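Local coordinates for polyphosphate kinase (Porphyromonas gingivalis, PDB 2O8R), which probably catalyses the reversible transfer of the terminal phosphate of ATP onto a growing chain of inorganic polyphosphate, at residues Trp17-Glu22 against Val587-Asp592; His329-Pro334 against Val357-Met362; Ala656-Ile659 against Asn665-Lys668. The protein carries 3 engineered substitutions. One frame throughout, in Å; residues are numbered along the deposited sequence.

Contact 1: Trp17-Glu22 against Val587-Asp592; sequences WLSFNE and VTRLVD
Arg589 stretches toward helix 13-29 with CG trans to its backbone N (chi1 165°) and the next torsion also extended, then turns at chi3 (-74°), which lays its guanidinium over the backbone of Phe20, with Ser19 at the edge. Ser19 holds its hydroxyl trans to its own N as well, and the two polar ends meet there: NH1 of Arg589 donates to OG of Ser19 over 3.2 Å. The bond is nearly straight, at 168°, and the oxygen lies close to the guanidinium plane. Phe20 comes over a face instead. Its CA stands above the centre of the guanidinium, 3.8 Å from CZ of Arg589, and its CB is 3.9 Å from NH2 of the same arginine. The phenyl ring is directed onward to Arg570 and Asn48, both predicted to bind ATP. Ser19 O is 3.5 Å from NH1 of Arg589 but badly angled for a bond, and it accepts from Asn665 ND2.

The other N-H groups of Arg589 and the Ser19 hydroxyl have partners outside the two segments. NE of Arg589 bonds to Arg570 O, NH2 to Gly571 O, and NH1 additionally to Asn665 OD1, while the Ser19 hydroxyl, which accepts from the arginine, donates its own hydrogen bond to Leu663 O. The contact thus joins the N-terminal helix to a strand of the C-terminal PLD-like domain. Four oxygens, none of them a carboxylate, grip the buried guanidinium and fix its rotation about the last torsions. Its positive charge is probably stabilised by the carbonyl and hydroxyl dipoles turned toward it, and the bond to Arg570 O links the arginine directly to the backbone of a predicted nucleotide-binding residue, a position consistent with a second-shell role.

Contact 2: His329-Pro334 against Val357-Met362; sequences HLEQAP and VVRLLM. With SO4 (sulfate ion), chain I.
Arg359 sets the edge of its guanidinium against the carboxylate of Glu331, where NH1 of Arg359 forms a salt bridge with OE2 of Glu331 at 2.6 Å. One oxygen does most of the touching, since OE1 of Glu331 is 3.5 Å from the same NH1. The two side chains run roughly at right angles, and their flat ends are turned 44° apart, so this is a single-point bridge and not a coplanar bidentate one. Glu331 folds back at chi2 (-67°) to bring its acid across, and OE2 is shared with the hydroxyl of Tyr356, which gives that oxygen a second partner. On Arg359, NE lies 2.5 Å from O4 of a sulfate that probably came from the crystallisation liquor; the modelled hydrogen bond is very short, and its exact length is doubtful. The arginine also packs on Leu336 and on Gln395 of the second subunit. The arrangement is a surface salt bridge between helices 328-331 and 355-365, with the latter helix belonging to the first PLD-like C-terminal domain and packing against the second subunit, away from the predicted ATP and magnesium sites.

Contact 3: Ala656-Ile659 against Asn665-Lys668; sequences ACRI and NIYK
Cys657 holds its sulfur beside its own backbone N, trans to the carbonyl carbon, and from there SG rests over one face of the Tyr667 ring, 3.9 Å from the ring centroid and 23° off the normal. The sulfur is displaced toward the rim, with CD1 of Tyr667 the nearest ring atom. The same side of the ribbon carries Ile659 and Asn665, which run alongside each other and point the same way; CD1 of Ile659 comes to 3.4 Å from OD1 of Asn665, the oxygen already held by Arg589 NH1. Arg23 of helix 13-29 packs against Cys657, Asn665 and Tyr667 on this face.

The segments form an antiparallel beta hairpin at the edge of the sheet of the second PLD-like domain. Cys657-Tyr667 and Ile659-Asn665 are non-hydrogen-bonded pairs, and between them Arg658 and Ile666 exchange two backbone bonds: Arg658 N gives to Ile666 O over 2.6 Å, and Ile666 N to Arg658 O over 2.9 Å. Past the Cys657-Tyr667 pair, Lys668 N donates to Ala656 O at 3.0 Å.

On the opposite face, Arg658 places CG between its backbone N and carbonyl carbon (chi1 73°) and then runs extended to NE, which swings the guanidinium over Ile666. Ile666 meets it from one face, its CB above the centre of the group and its CG2 3.7 Å from NH2 of Arg658. Lys668 takes a different course. Its methylene run folds across the strand, where CG lies against the backbone N of Arg658 and CD of Lys668 touches CB of Ala656 at 3.8 Å; beyond CD the chain turns, carrying the ammonium to OG1 of Thr588.

In the fold
From the N terminus, helix 13-29 comes first and supplies one side of contact 1, in which Trp17-Glu22 meets Val587-Asp592 after 564 intervening residues. Contact 1 therefore closes a very long loop and joins the N-terminal region to the second C-terminal domain. Within that loop, contact 2 closes a short one of its own, 22 residues long, tying helix 328-331 to helix 355-365 at the surface about 37 Å from contact 1, centre to centre. Contact 3 opens after contact 1 has closed and forms a beta hairpin with five residues between its segments. It is the direct neighbour of contact 1: strand 657-659 pairs with strand 585-589, and strand 665-667 completes that edge of the same sheet. No two of the three loops cross.

Contact 1: Trp17-Glu22 against Val587-Asp592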
loop_
_atom_site.group_PDB
_atom_site.type_symbol
_atom_site.label_atom_id
_atom_site.label_comp_id
_atom_site.label_asym_id
_atom_site.label_seq_id
_atom_site.Cartn_x
_atom_site.Cartn_y
_atom_site.Cartn_z
ATOM N N TRP A 17 28.471 -3.021 15.225
ATOM C CA TRP A 17 27.331 -3.233 14.335
ATOM C C TRP A 17 27.691 -4.177 13.211
ATOM O O TRP A 17 26.958 -5.116 12.937
ATOM C CB TRP A 17 26.791 -1.939 13.744
ATOM C CG TRP A 17 25.532 -2.174 12.964
ATOM C CD1 TRP A 17 24.252 -2.147 13.449
ATOM C CD2 TRP A 17 25.424 -2.486 11.571
ATOM N NE1 TRP A 17 23.361 -2.416 12.448
ATOM C CE2 TRP A 17 24.051 -2.629 11.283
ATOM C CE3 TRP A 17 26.357 -2.664 10.539
ATOM C CZ2 TRP A 17 23.580 -2.938 10.003
ATOM C CZ3 TRP A 17 25.892 -2.963 9.273
ATOM C CH2 TRP A 17 24.508 -3.103 9.015
ATOM N N LEU A 18 28.822 -3.918 12.565
ATOM C CA LEU A 18 29.276 -4.733 11.444
ATOM C C LEU A 18 29.437 -6.193 11.838
ATOM O O LEU A 18 29.217 -7.096 11.036
ATOM C CB LEU A 18 30.561 -4.152 10.840
ATOM C CG LEU A 18 30.314 -2.887 10.001
ATOM C CD1 LEU A 18 31.601 -2.130 9.691
ATOM C CD2 LEU A 18 29.556 -3.214 8.713
ATOM N N SER A 19 29.778 -6.411 13.100
ATOM C CA SER A 19 29.862 -7.746 13.669
ATOM C C SER A 19 28.504 -8.441 13.637
ATOM O O SER A 19 28.405 -9.637 13.351
ATOM C CB SER A 19 30.368 -7.648 15.111
ATOM O OG SER A 19 30.586 -8.925 15.664
ATOM N N PHE A 20 27.462 -7.670 13.937
ATOM C CA PHE A 20 26.091 -8.157 13.915
ATOM C C PHE A 20 25.699 -8.556 12.497
ATOM O O PHE A 20 25.130 -9.627 12.283
ATOM C CB PHE A 20 25.156 -7.092 14.497
ATOM C CG PHE A 20 23.749 -7.163 14.002
ATOM C CD1 PHE A 20 22.914 -8.212 14.378
ATOM C CD2 PHE A 20 23.240 -6.156 13.183
ATOM C CE1 PHE A 20 21.603 -8.276 13.927
ATOM C CE2 PHE A 20 21.930 -6.205 12.720
ATOM C CZ PHE A 20 21.107 -7.264 13.094
ATOM N N ASN A 21 26.035 -7.725 11.521
ATOM C CA ASN A 21 25.666 -8.057 10.158
ATOM C C ASN A 21 26.480 -9.223 9.613
ATOM O O ASN A 21 25.992 -9.971 8.769
ATOM C CB ASN A 21 25.681 -6.844 9.231
ATOM C CG ASN A 21 24.437 -6.769 8.358
ATOM O OD1 ASN A 21 23.357 -7.235 8.738
ATOM N ND2 ASN A 21 24.581 -6.183 7.181
ATOM N N GLU A 22 27.696 -9.404 10.129
ATOM C CA GLU A 22 28.468 -10.624 9.869
ATOM C C GLU A 22 27.693 -11.878 10.314
ATOM O O GLU A 22 27.629 -12.868 9.586
ATOM C CB GLU A 22 29.819 -10.559 10.575
ATOM C CG GLU A 22 30.608 -11.865 10.588
ATOM C CD GLU A 22 31.885 -11.833 9.745
ATOM O OE1 GLU A 22 32.678 -12.794 9.867
ATOM O OE2 GLU A 22 32.105 -10.867 8.972
ATOM N N VAL A 587 28.897 -12.992 27.110
ATOM C CA VAL A 587 28.104 -12.283 26.120
ATOM C C VAL A 587 27.608 -13.228 25.031
ATOM O O VAL A 587 28.390 -13.818 24.270
ATOM C CB VAL A 587 28.901 -11.142 25.487
ATOM C CG1 VAL A 587 28.109 -10.497 24.364
ATOM C CG2 VAL A 587 29.261 -10.116 26.544
ATOM N N THR A 588 26.292 -13.357 24.963
ATOM C CA THR A 588 25.669 -14.204 23.971
ATOM C C THR A 588 24.876 -13.374 22.976
ATOM O O THR A 588 24.029 -12.567 23.355
ATOM C CB THR A 588 24.766 -15.241 24.635
ATOM O OG1 THR A 588 25.558 -16.026 25.536
ATOM C CG2 THR A 588 24.112 -16.147 23.595
ATOM N N ARG A 589 25.188 -13.554 21.702
ATOM C CA ARG A 589 24.348 -13.050 20.643
ATOM C C ARG A 589 23.540 -14.202 20.057
ATOM O O ARG A 589 24.098 -15.170 19.535
ATOM C CB ARG A 589 25.193 -12.414 19.565
ATOM C CG ARG A 589 24.474 -12.178 18.272
ATOM C CD ARG A 589 25.447 -11.604 17.275
ATOM N NE ARG A 589 25.726 -10.221 17.610
ATOM C CZ ARG A 589 26.862 -9.594 17.341
ATOM N NH1 ARG A 589 27.846 -10.232 16.728
ATOM N NH2 ARG A 589 27.007 -8.325 17.693
ATOM N N LEU A 590 22.220 -14.094 20.172
ATOM C CA LEU A 590 21.322 -15.055 19.565
ATOM C C LEU A 590 20.652 -14.442 18.346
ATOM O O LEU A 590 19.907 -13.469 18.468
ATOM C CB LEU A 590 20.265 -15.517 20.572
ATOM C CG LEU A 590 19.286 -16.549 20.010
ATOM C CD1 LEU A 590 20.028 -17.798 19.545
ATOM C CD2 LEU A 590 18.197 -16.886 21.033
ATOM N N VAL A 591 20.947 -15.010 17.182
ATOM C CA VAL A 591 20.301 -14.667 15.912
ATOM C C VAL A 591 19.766 -15.961 15.298
ATOM O O VAL A 591 20.496 -16.949 15.171
ATOM C CB VAL A 591 21.293 -14.002 14.935
ATOM C CG1 VAL A 591 20.816 -14.097 13.477
ATOM C CG2 VAL A 591 21.539 -12.573 15.336
ATOM N N ASP A 592 18.487 -15.943 14.946
ATOM C CA ASP A 592 17.783 -17.076 14.375
ATOM C C ASP A 592 16.679 -16.467 13.488
ATOM O O ASP A 592 16.707 -15.263 13.198
ATOM C CB ASP A 592 17.192 -17.917 15.509
ATOM C CG ASP A 592 16.956 -19.389 15.135
ATOM O OD1 ASP A 592 17.071 -19.773 13.952
ATOM O OD2 ASP A 592 16.633 -20.180 16.052
#

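Contact 2: His329-Pro334 against Val357-Met362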
loop_
_atom_site.group_PDB
_atom_site.type_symbol
_atom_site.label_atom_id
_atom_site.label_comp_id
_atom_site.label_asym_id
_atom_site.label_seq_id
_atom_site.Cartn_x
_atom_site.Cartn_y
_atom_site.Cartn_z
ATOM N N HIS A 329 -6.320 -20.931 29.852
ATOM C CA HIS A 329 -6.831 -20.234 31.022
ATOM C C HIS A 329 -7.618 -18.996 30.634
ATOM O O HIS A 329 -8.804 -18.873 30.967
ATOM C CB HIS A 329 -5.670 -19.827 31.908
ATOM C CG HIS A 329 -5.925 -20.044 33.359
ATOM N ND1 HIS A 329 -5.497 -21.173 34.025
ATOM C CD2 HIS A 329 -6.576 -19.286 34.274
ATOM C CE1 HIS A 329 -5.865 -21.095 35.292
ATOM N NE2 HIS A 329 -6.522 -19.960 35.469
ATOM N N LEU A 330 -6.958 -18.089 29.918
ATOM C CA LEU A 330 -7.627 -16.920 29.345
ATOM C C LEU A 330 -8.865 -17.296 28.545
ATOM O O LEU A 330 -9.921 -16.681 28.707
ATOM C CB LEU A 330 -6.683 -16.149 28.432
ATOM C CG LEU A 330 -6.140 -14.816 28.914
ATOM C CD1 LEU A 330 -5.730 -14.036 27.707
ATOM C CD2 LEU A 330 -7.187 -14.050 29.688
ATOM N N GLU A 331 -8.730 -18.310 27.690
ATOM C CA GLU A 331 -9.813 -18.720 26.803
ATOM C C GLU A 331 -11.027 -19.239 27.559
ATOM O O GLU A 331 -12.145 -19.163 27.064
ATOM C CB GLU A 331 -9.335 -19.782 25.815
ATOM C CG GLU A 331 -8.325 -19.290 24.794
ATOM C CD GLU A 331 -8.889 -18.279 23.816
ATOM O OE1 GLU A 331 -10.117 -18.254 23.591
ATOM O OE2 GLU A 331 -8.092 -17.510 23.257
ATOM N N GLN A 332 -10.815 -19.758 28.763
ATOM C CA GLN A 332 -11.923 -20.361 29.488
ATOM C C GLN A 332 -12.524 -19.452 30.560
ATOM O O GLN A 332 -13.414 -19.868 31.302
ATOM C CB GLN A 332 -11.565 -21.769 30.011
ATOM C CG GLN A 332 -10.451 -21.866 31.065
ATOM C CD GLN A 332 -9.792 -23.253 31.108
ATOM O OE1 GLN A 332 -9.678 -23.941 30.084
ATOM N NE2 GLN A 332 -9.344 -23.657 32.294
ATOM N N ALA A 333 -12.040 -18.214 30.631
ATOM C CA ALA A 333 -12.671 -17.174 31.453
ATOM C C ALA A 333 -13.961 -16.661 30.771
ATOM O O ALA A 333 -14.136 -16.831 29.565
ATOM C CB ALA A 333 -11.687 -16.033 31.713
ATOM N N PRO A 334 -14.887 -16.056 31.544
ATOM C CA PRO A 334 -16.152 -15.590 30.956
ATOM C C PRO A 334 -15.974 -14.497 29.912
ATOM O O PRO A 334 -16.772 -14.395 28.982
ATOM C CB PRO A 334 -16.914 -15.036 32.157
ATOM C CG PRO A 334 -15.874 -14.745 33.172
ATOM C CD PRO A 334 -14.834 -15.795 32.993
ATOM N N VAL A 357 -4.413 -8.556 22.123
ATOM C CA VAL A 357 -4.470 -7.103 22.250
ATOM C C VAL A 357 -5.748 -6.539 21.610
ATOM O O VAL A 357 -6.506 -5.806 22.262
ATOM C CB VAL A 357 -3.193 -6.430 21.679
ATOM C CG1 VAL A 357 -3.335 -4.906 21.632
ATOM C CG2 VAL A 357 -1.967 -6.841 22.498
ATOM N N VAL A 358 -6.002 -6.907 20.357
ATOM C CA VAL A 358 -7.157 -6.371 19.631
ATOM C C VAL A 358 -8.507 -6.937 20.126
ATOM O O VAL A 358 -9.473 -6.196 20.267
ATOM C CB VAL A 358 -6.992 -6.526 18.107
ATOM C CG1 VAL A 358 -6.847 -7.987 17.731
ATOM C CG2 VAL A 358 -8.160 -5.890 17.363
ATOM N N ARG A 359 -8.552 -8.241 20.401
ATOM C CA ARG A 359 -9.675 -8.897 21.078
ATOM C C ARG A 359 -10.081 -8.167 22.365
ATOM O O ARG A 359 -11.265 -7.897 22.604
ATOM C CB ARG A 359 -9.262 -10.306 21.466
ATOM C CG ARG A 359 -10.196 -11.363 21.014
ATOM C CD ARG A 359 -9.467 -12.278 20.078
ATOM N NE ARG A 359 -9.014 -13.550 20.661
ATOM C CZ ARG A 359 -9.559 -14.199 21.689
ATOM N NH1 ARG A 359 -9.036 -15.348 22.077
ATOM N NH2 ARG A 359 -10.625 -13.737 22.325
ATOM N N LEU A 360 -9.079 -7.868 23.190
ATOM C CA LEU A 360 -9.277 -7.129 24.417
ATOM C C LEU A 360 -9.827 -5.752 24.098
ATOM O O LEU A 360 -10.835 -5.329 24.662
ATOM C CB LEU A 360 -7.966 -7.002 25.190
ATOM C CG LEU A 360 -8.222 -6.555 26.623
ATOM C CD1 LEU A 360 -8.931 -7.676 27.359
ATOM C CD2 LEU A 360 -6.934 -6.204 27.316
ATOM N N LEU A 361 -9.171 -5.069 23.172
ATOM C CA LEU A 361 -9.649 -3.771 22.718
ATOM C C LEU A 361 -11.098 -3.832 22.255
ATOM O O LEU A 361 -11.877 -2.933 22.555
ATOM C CB LEU A 361 -8.756 -3.206 21.618
ATOM C CG LEU A 361 -7.441 -2.621 22.139
ATOM C CD1 LEU A 361 -6.554 -2.220 20.983
ATOM C CD2 LEU A 361 -7.698 -1.440 23.062
HETATM N N MSE A 362 -11.463 -4.905 21.560
HETATM C CA MSE A 362 -12.833 -5.068 21.077
HETATM C C MSE A 362 -13.821 -5.330 22.204
HETATM O O MSE A 362 -14.936 -4.812 22.175
HETATM C CB MSE A 362 -12.920 -6.178 20.042
HETATM C CG MSE A 362 -12.349 -5.807 18.696
HETATM SE SE MSE A 362 -12.493 -7.294 17.444
HETATM C CE MSE A 362 -10.938 -8.349 17.898
HETATM S S SO4 I . -7.960 -16.132 17.996
HETATM O O1 SO4 I . -8.953 -17.138 18.368
HETATM O O2 SO4 I . -6.626 -16.729 17.962
HETATM O O3 SO4 I . -8.272 -15.605 16.671
HETATM O O4 SO4 I . -7.988 -15.055 18.971
#

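Contact 3: Ala656-Ile659 against Asn665-Lys668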
loop_
_atom_site.group_PDB
_atom_site.type_symbol
_atom_site.label_atom_id
_atom_site.label_comp_id
_atom_site.label_asym_id
_atom_site.label_seq_id
_atom_site.Cartn_x
_atom_site.Cartn_y
_atom_site.Cartn_z
ATOM N N ALA A 656 23.030 -19.924 18.818
ATOM C CA ALA A 656 23.687 -18.969 19.716
ATOM C C ALA A 656 25.151 -18.831 19.426
ATOM O O ALA A 656 25.843 -19.816 19.138
ATOM C CB ALA A 656 23.502 -19.363 21.180
ATOM N N CYS A 657 25.646 -17.600 19.499
ATOM C CA CYS A 657 27.073 -17.341 19.346
ATOM C C CYS A 657 27.610 -16.516 20.511
ATOM O O CYS A 657 26.948 -15.594 20.988
ATOM C CB CYS A 657 27.348 -16.622 18.024
ATOM S SG CYS A 657 27.244 -17.681 16.562
ATOM N N ARG A 658 28.812 -16.854 20.966
ATOM C CA ARG A 658 29.469 -16.090 21.997
ATOM C C ARG A 658 30.370 -15.131 21.261
ATOM O O ARG A 658 30.842 -15.429 20.164
ATOM C CB ARG A 658 30.231 -16.978 22.989
ATOM C CG ARG A 658 31.495 -17.576 22.447
ATOM C CD ARG A 658 32.221 -18.422 23.485
ATOM N NE ARG A 658 33.195 -19.290 22.820
ATOM C CZ ARG A 658 34.452 -18.937 22.554
ATOM N NH1 ARG A 658 34.913 -17.740 22.929
ATOM N NH2 ARG A 658 35.255 -19.789 21.928
ATOM N N ILE A 659 30.533 -13.955 21.845
ATOM C CA ILE A 659 31.364 -12.905 21.292
ATOM C C ILE A 659 32.719 -12.936 21.986
ATOM O O ILE A 659 32.814 -13.150 23.205
ATOM C CB ILE A 659 30.709 -11.519 21.524
ATOM C CG1 ILE A 659 29.277 -11.497 20.982
ATOM C CG2 ILE A 659 31.538 -10.408 20.905
ATOM C CD1 ILE A 659 29.167 -11.819 19.516
ATOM N N ASN A 665 31.995 -13.778 16.035
ATOM C CA ASN A 665 30.817 -14.567 16.316
ATOM C C ASN A 665 31.228 -16.035 16.369
ATOM O O ASN A 665 31.556 -16.650 15.347
ATOM C CB ASN A 665 29.770 -14.323 15.241
ATOM C CG ASN A 665 29.157 -12.926 15.315
ATOM O OD1 ASN A 665 28.439 -12.607 16.264
ATOM N ND2 ASN A 665 29.404 -12.102 14.289
ATOM N N ILE A 666 31.254 -16.581 17.578
ATOM C CA ILE A 666 31.653 -17.961 17.776
ATOM C C ILE A 666 30.443 -18.807 18.192
ATOM O O ILE A 666 29.851 -18.568 19.246
ATOM C CB ILE A 666 32.768 -18.076 18.851
ATOM C CG1 ILE A 666 33.857 -17.020 18.654
ATOM C CG2 ILE A 666 33.401 -19.413 18.789
ATOM C CD1 ILE A 666 34.602 -17.160 17.363
ATOM N N TYR A 667 30.079 -19.776 17.351
ATOM C CA TYR A 667 28.970 -20.698 17.626
ATOM C C TYR A 667 29.232 -21.514 18.876
ATOM O O TYR A 667 30.293 -22.124 19.029
ATOM C CB TYR A 667 28.749 -21.695 16.477
ATOM C CG TYR A 667 27.972 -21.208 15.283
ATOM C CD1 TYR A 667 26.587 -21.029 15.339
ATOM C CD2 TYR A 667 28.619 -20.967 14.076
ATOM C CE1 TYR A 667 25.875 -20.588 14.220
ATOM C CE2 TYR A 667 27.916 -20.523 12.954
ATOM C CZ TYR A 667 26.551 -20.338 13.030
ATOM O OH TYR A 667 25.879 -19.904 11.903
ATOM N N LYS A 668 28.239 -21.555 19.749
ATOM C CA LYS A 668 28.330 -22.326 20.975
ATOM C C LYS A 668 27.973 -23.805 20.793
ATOM O O LYS A 668 27.291 -24.384 21.637
ATOM C CB LYS A 668 27.459 -21.658 22.026
ATOM C CG LYS A 668 27.858 -20.193 22.201
ATOM C CD LYS A 668 26.850 -19.389 22.997
ATOM C CE LYS A 668 26.726 -19.914 24.401
ATOM N NZ LYS A 668 25.975 -18.932 25.230
#